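Local structure of guanine nucleotide exchange factor SRM1 (Saccharomyces cerevisiae, 3OF7) at residues A[21-33]-A[62-74]. The protein promotes the exchange of GDP for GTP on the small GTPases GSP1 and GSP2, binds chromatin, and is required for nuclear export of mRNA and ribosomes. Numbering follows the deposited sequence.
Sequences HMYLSVQPLDIFC and LPRDEAKIISFAV
R64 NH1 meets D30 OD1 at 2.9 Å in a salt bridge, on the syn side of the carboxylate and near the guanidinium plane, the two planes turned 76° apart. With CG anti to the backbone N (chi1 -173°), the arginine chain runs past P28 O before bending at chi3 to reach the acid. Water 2 joins the same OD1 to R64 N, while OD2 takes a hydrogen bond from H432. A leucine in place of D30 would probably leave R64 NH1 and H432 without their acidic mate and water 2 without an acceptor. Alongside, I31 CD1 packs on I69 CG2 at 3.7 Å and lies obliquely by the F72 ring, and I31 CG2 touches L62 CD1. Backbone bonds pin the incoming loop: L29 N to I69 O, and S25 N to I70 O at 2.8 Å, almost straight at 174°. S71 OG donates to Y23 O at 2.6 Å from above the carbonyl plane. Water 1 ties L29 O and L62 O to I69 N. I70 and S71 form a classic beta bulge opposite L82. The contact joins two blades of the RCC1 propeller: strand 30-34 pairs with 443-450, whereas 69-74 begins the next sheet, beside 78-83.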
loop_
_atom_site.group_PDB
_atom_site.type_symbol
_atom_site.label_atom_id
_atom_site.label_comp_id
_atom_site.label_asym_id
_atom_site.label_seq_id
_atom_site.Cartn_x
_atom_site.Cartn_y
_atom_site.Cartn_z
ATOM N N HIS A 21 -9.012 11.465 5.414
ATOM C CA HIS A 21 -9.918 10.361 5.758
ATOM C C HIS A 21 -9.349 8.986 5.380
ATOM O O HIS A 21 -9.635 7.995 6.039
ATOM C CB HIS A 21 -11.299 10.551 5.121
ATOM N N MET A 22 -8.538 8.939 4.324
ATOM C CA MET A 22 -7.915 7.691 3.892
ATOM C C MET A 22 -6.771 7.260 4.796
ATOM O O MET A 22 -6.501 6.060 4.927
ATOM C CB MET A 22 -7.390 7.806 2.455
ATOM C CG MET A 22 -8.458 7.836 1.375
ATOM S SD MET A 22 -7.700 7.698 -0.262
ATOM C CE MET A 22 -6.803 9.235 -0.316
ATOM N N TYR A 23 -6.101 8.227 5.421
ATOM C CA TYR A 23 -4.846 7.929 6.109
ATOM C C TYR A 23 -4.869 8.026 7.624
ATOM O O TYR A 23 -4.214 7.235 8.295
ATOM C CB TYR A 23 -3.704 8.774 5.541
ATOM C CG TYR A 23 -3.514 8.567 4.059
ATOM C CD1 TYR A 23 -3.278 7.290 3.539
ATOM C CD2 TYR A 23 -3.572 9.644 3.169
ATOM C CE1 TYR A 23 -3.105 7.093 2.171
ATOM C CE2 TYR A 23 -3.398 9.453 1.792
ATOM C CZ TYR A 23 -3.165 8.180 1.308
ATOM O OH TYR A 23 -2.991 7.988 -0.042
ATOM N N LEU A 24 -5.612 8.991 8.155
ATOM C CA LEU A 24 -5.583 9.257 9.588
ATOM C C LEU A 24 -6.884 8.846 10.266
ATOM O O LEU A 24 -7.979 9.236 9.836
ATOM C CB LEU A 24 -5.288 10.742 9.855
ATOM C CG LEU A 24 -4.076 11.372 9.153
ATOM C CD1 LEU A 24 -3.956 12.856 9.511
ATOM C CD2 LEU A 24 -2.770 10.627 9.462
ATOM N N SER A 25 -6.759 8.042 11.315
ATOM C CA SER A 25 -7.889 7.713 12.153
ATOM C C SER A 25 -8.047 8.800 13.223
ATOM O O SER A 25 -7.050 9.301 13.763
ATOM C CB SER A 25 -7.672 6.347 12.795
ATOM O OG SER A 25 -8.732 6.018 13.665
ATOM N N VAL A 26 -9.289 9.177 13.521
ATOM C CA VAL A 26 -9.537 10.145 14.607
ATOM C C VAL A 26 -9.261 9.487 15.963
ATOM O O VAL A 26 -8.723 10.118 16.875
ATOM C CB VAL A 26 -10.969 10.742 14.553
ATOM C CG1 VAL A 26 -11.181 11.771 15.684
ATOM C CG2 VAL A 26 -11.228 11.385 13.200
ATOM N N GLN A 27 -9.601 8.207 16.075
ATOM C CA GLN A 27 -9.402 7.450 17.302
ATOM C C GLN A 27 -8.087 6.685 17.251
ATOM O O GLN A 27 -7.734 6.147 16.199
ATOM C CB GLN A 27 -10.522 6.425 17.482
ATOM C CG GLN A 27 -11.924 6.901 17.159
ATOM C CD GLN A 27 -12.910 5.742 17.128
ATOM O OE1 GLN A 27 -13.224 5.165 18.161
ATOM N NE2 GLN A 27 -13.393 5.393 15.937
ATOM N N PRO A 28 -7.373 6.602 18.391
ATOM C CA PRO A 28 -6.203 5.722 18.447
ATOM C C PRO A 28 -6.648 4.265 18.274
ATOM O O PRO A 28 -7.793 3.923 18.607
ATOM C CB PRO A 28 -5.627 5.982 19.843
ATOM C CG PRO A 28 -6.791 6.481 20.640
ATOM C CD PRO A 28 -7.614 7.278 19.681
ATOM N N LEU A 29 -5.757 3.429 17.747
ATOM C CA LEU A 29 -6.137 2.103 17.262
ATOM C C LEU A 29 -5.434 0.963 17.983
ATOM O O LEU A 29 -4.257 1.072 18.330
ATOM C CB LEU A 29 -5.806 1.993 15.761
ATOM C CG LEU A 29 -6.457 2.988 14.801
ATOM C CD1 LEU A 29 -5.716 3.013 13.456
ATOM C CD2 LEU A 29 -7.942 2.700 14.609
ATOM N N ASP A 30 -6.155 -0.137 18.189
ATOM C CA ASP A 30 -5.510 -1.424 18.431
ATOM C C ASP A 30 -4.865 -1.833 17.103
ATOM O O ASP A 30 -5.524 -1.816 16.063
ATOM C CB ASP A 30 -6.541 -2.481 18.839
ATOM C CG ASP A 30 -7.056 -2.286 20.257
ATOM O OD1 ASP A 30 -6.309 -1.753 21.114
ATOM O OD2 ASP A 30 -8.209 -2.679 20.503
ATOM N N ILE A 31 -3.587 -2.183 17.141
ATOM C CA ILE A 31 -2.857 -2.621 15.940
ATOM C C ILE A 31 -2.680 -4.144 15.950
ATOM O O ILE A 31 -2.256 -4.717 16.947
ATOM C CB ILE A 31 -1.466 -1.913 15.832
ATOM C CG1 ILE A 31 -1.618 -0.382 15.827
ATOM C CG2 ILE A 31 -0.654 -2.419 14.607
ATOM C CD1 ILE A 31 -2.469 0.188 14.690
ATOM N N PHE A 32 -3.005 -4.785 14.828
ATOM C CA PHE A 32 -2.877 -6.227 14.676
ATOM C C PHE A 32 -1.937 -6.540 13.525
ATOM O O PHE A 32 -1.975 -5.866 12.502
ATOM C CB PHE A 32 -4.237 -6.855 14.369
ATOM C CG PHE A 32 -5.271 -6.586 15.417
ATOM C CD1 PHE A 32 -5.400 -7.432 16.518
ATOM C CD2 PHE A 32 -6.100 -5.476 15.318
ATOM C CE1 PHE A 32 -6.355 -7.177 17.506
ATOM C CE2 PHE A 32 -7.060 -5.219 16.295
ATOM C CZ PHE A 32 -7.188 -6.067 17.384
ATOM N N CYS A 33 -1.130 -7.582 13.692
ATOM C CA CYS A 33 -0.166 -7.999 12.677
ATOM C C CYS A 33 -0.249 -9.505 12.481
ATOM O O CYS A 33 -0.505 -10.257 13.441
ATOM C CB CYS A 33 1.256 -7.620 13.116
ATOM S SG CYS A 33 1.539 -5.845 13.353
ATOM N N LEU A 62 2.476 -1.619 20.624
ATOM C CA LEU A 62 1.732 -0.454 20.156
ATOM C C LEU A 62 0.411 -0.314 20.905
ATOM O O LEU A 62 -0.647 -0.210 20.279
ATOM C CB LEU A 62 1.483 -0.545 18.639
ATOM C CG LEU A 62 2.745 -0.658 17.773
ATOM C CD1 LEU A 62 2.399 -1.098 16.342
ATOM C CD2 LEU A 62 3.511 0.648 17.777
ATOM N N PRO A 63 0.460 -0.299 22.253
ATOM C CA PRO A 63 -0.818 -0.310 22.970
ATOM C C PRO A 63 -1.611 0.968 22.713
ATOM O O PRO A 63 -1.043 2.062 22.714
ATOM C CB PRO A 63 -0.401 -0.439 24.443
ATOM C CG PRO A 63 0.965 0.144 24.503
ATOM C CD PRO A 63 1.608 -0.126 23.163
ATOM N N ARG A 64 -2.906 0.802 22.465
ATOM C CA ARG A 64 -3.814 1.885 22.097
ATOM C C ARG A 64 -3.837 3.051 23.090
ATOM O O ARG A 64 -4.004 4.211 22.687
ATOM C CB ARG A 64 -5.227 1.313 21.954
ATOM C CG ARG A 64 -6.271 2.268 21.406
ATOM C CD ARG A 64 -7.670 1.658 21.481
ATOM N NE ARG A 64 -8.181 1.651 22.851
ATOM C CZ ARG A 64 -8.248 0.585 23.649
ATOM N NH1 ARG A 64 -7.849 -0.617 23.237
ATOM N NH2 ARG A 64 -8.730 0.725 24.875
ATOM N N ASP A 65 -3.671 2.735 24.374
ATOM C CA ASP A 65 -3.779 3.729 25.443
ATOM C C ASP A 65 -2.484 4.506 25.687
ATOM O O ASP A 65 -2.481 5.494 26.418
ATOM C CB ASP A 65 -4.284 3.080 26.744
ATOM C CG ASP A 65 -3.207 2.275 27.465
ATOM O OD2 ASP A 65 -2.320 1.693 26.804
ATOM N N GLU A 66 -1.385 4.042 25.091
ATOM C CA GLU A 66 -0.082 4.663 25.294
ATOM C C GLU A 66 0.603 5.058 23.981
ATOM O O GLU A 66 0.955 6.232 23.781
ATOM C CB GLU A 66 0.827 3.746 26.120
ATOM C CG GLU A 66 1.966 4.479 26.818
ATOM N N ALA A 67 0.812 4.085 23.097
ATOM C CA ALA A 67 1.398 4.382 21.785
ATOM C C ALA A 67 0.460 5.279 20.978
ATOM O O ALA A 67 0.908 6.209 20.319
ATOM C CB ALA A 67 1.720 3.105 21.027
ATOM N N LYS A 68 -0.839 5.007 21.056
ATOM C CA LYS A 68 -1.874 5.840 20.417
ATOM C C LYS A 68 -1.640 6.024 18.916
ATOM O O LYS A 68 -1.653 7.147 18.382
ATOM C CB LYS A 68 -2.024 7.200 21.119
ATOM C CG LYS A 68 -2.360 7.093 22.614
ATOM C CD LYS A 68 -2.502 8.472 23.252
ATOM C CE LYS A 68 -2.953 8.369 24.709
ATOM N NZ LYS A 68 -2.887 9.700 25.394
ATOM N N ILE A 69 -1.444 4.899 18.241
ATOM C CA ILE A 69 -1.254 4.889 16.795
ATOM C C ILE A 69 -2.548 5.290 16.079
ATOM O O ILE A 69 -3.623 4.757 16.378
ATOM C CB ILE A 69 -0.777 3.501 16.314
ATOM C CG1 ILE A 69 0.557 3.120 16.986
ATOM C CG2 ILE A 69 -0.684 3.452 14.772
ATOM C CD1 ILE A 69 1.688 4.178 16.839
ATOM N N ILE A 70 -2.435 6.239 15.144
ATOM C CA ILE A 70 -3.580 6.696 14.351
ATOM C C ILE A 70 -3.397 6.542 12.826
ATOM O O ILE A 70 -4.304 6.853 12.057
ATOM C CB ILE A 70 -3.959 8.164 14.699
ATOM C CG1 ILE A 70 -2.720 9.062 14.747
ATOM C CG2 ILE A 70 -4.656 8.220 16.057
ATOM C CD1 ILE A 70 -2.268 9.611 13.416
ATOM N N SER A 71 -2.224 6.073 12.395
ATOM C CA SER A 71 -1.979 5.798 10.966
ATOM C C SER A 71 -0.844 4.807 10.836
ATOM O O SER A 71 -0.001 4.712 11.707
ATOM C CB SER A 71 -1.575 7.072 10.210
ATOM O OG SER A 71 -1.698 6.884 8.794
ATOM N N PHE A 72 -0.806 4.099 9.722
ATOM C CA PHE A 72 0.378 3.305 9.397
ATOM C C PHE A 72 0.498 3.088 7.899
ATOM O O PHE A 72 -0.481 3.205 7.162
ATOM C CB PHE A 72 0.419 1.978 10.190
ATOM C CG PHE A 72 -0.779 1.090 9.967
ATOM C CD1 PHE A 72 -0.852 0.263 8.846
ATOM C CD2 PHE A 72 -1.840 1.083 10.881
ATOM C CE1 PHE A 72 -1.959 -0.563 8.625
ATOM C CE2 PHE A 72 -2.953 0.252 10.677
ATOM C CZ PHE A 72 -3.011 -0.568 9.537
ATOM N N ALA A 73 1.719 2.808 7.451
ATOM C CA ALA A 73 2.000 2.602 6.036
ATOM C C ALA A 73 2.867 1.370 5.955
ATOM O O ALA A 73 3.946 1.328 6.543
ATOM C CB ALA A 73 2.726 3.821 5.429
ATOM N N VAL A 74 2.372 0.354 5.255
ATOM C CA VAL A 74 3.051 -0.940 5.193
ATOM C C VAL A 74 3.830 -1.027 3.876
ATOM O O VAL A 74 3.256 -0.885 2.806
ATOM C CB VAL A 74 2.055 -2.117 5.290
ATOM C CG1 VAL A 74 2.795 -3.459 5.277
ATOM C CG2 VAL A 74 1.181 -1.995 6.546
HETATM O O HOH W 1 -1.979 2.229 19.223
HETATM O O HOH W 2 -3.726 -1.934 21.834
HETATM O O HOH W 3 -1.894 -2.548 19.611
#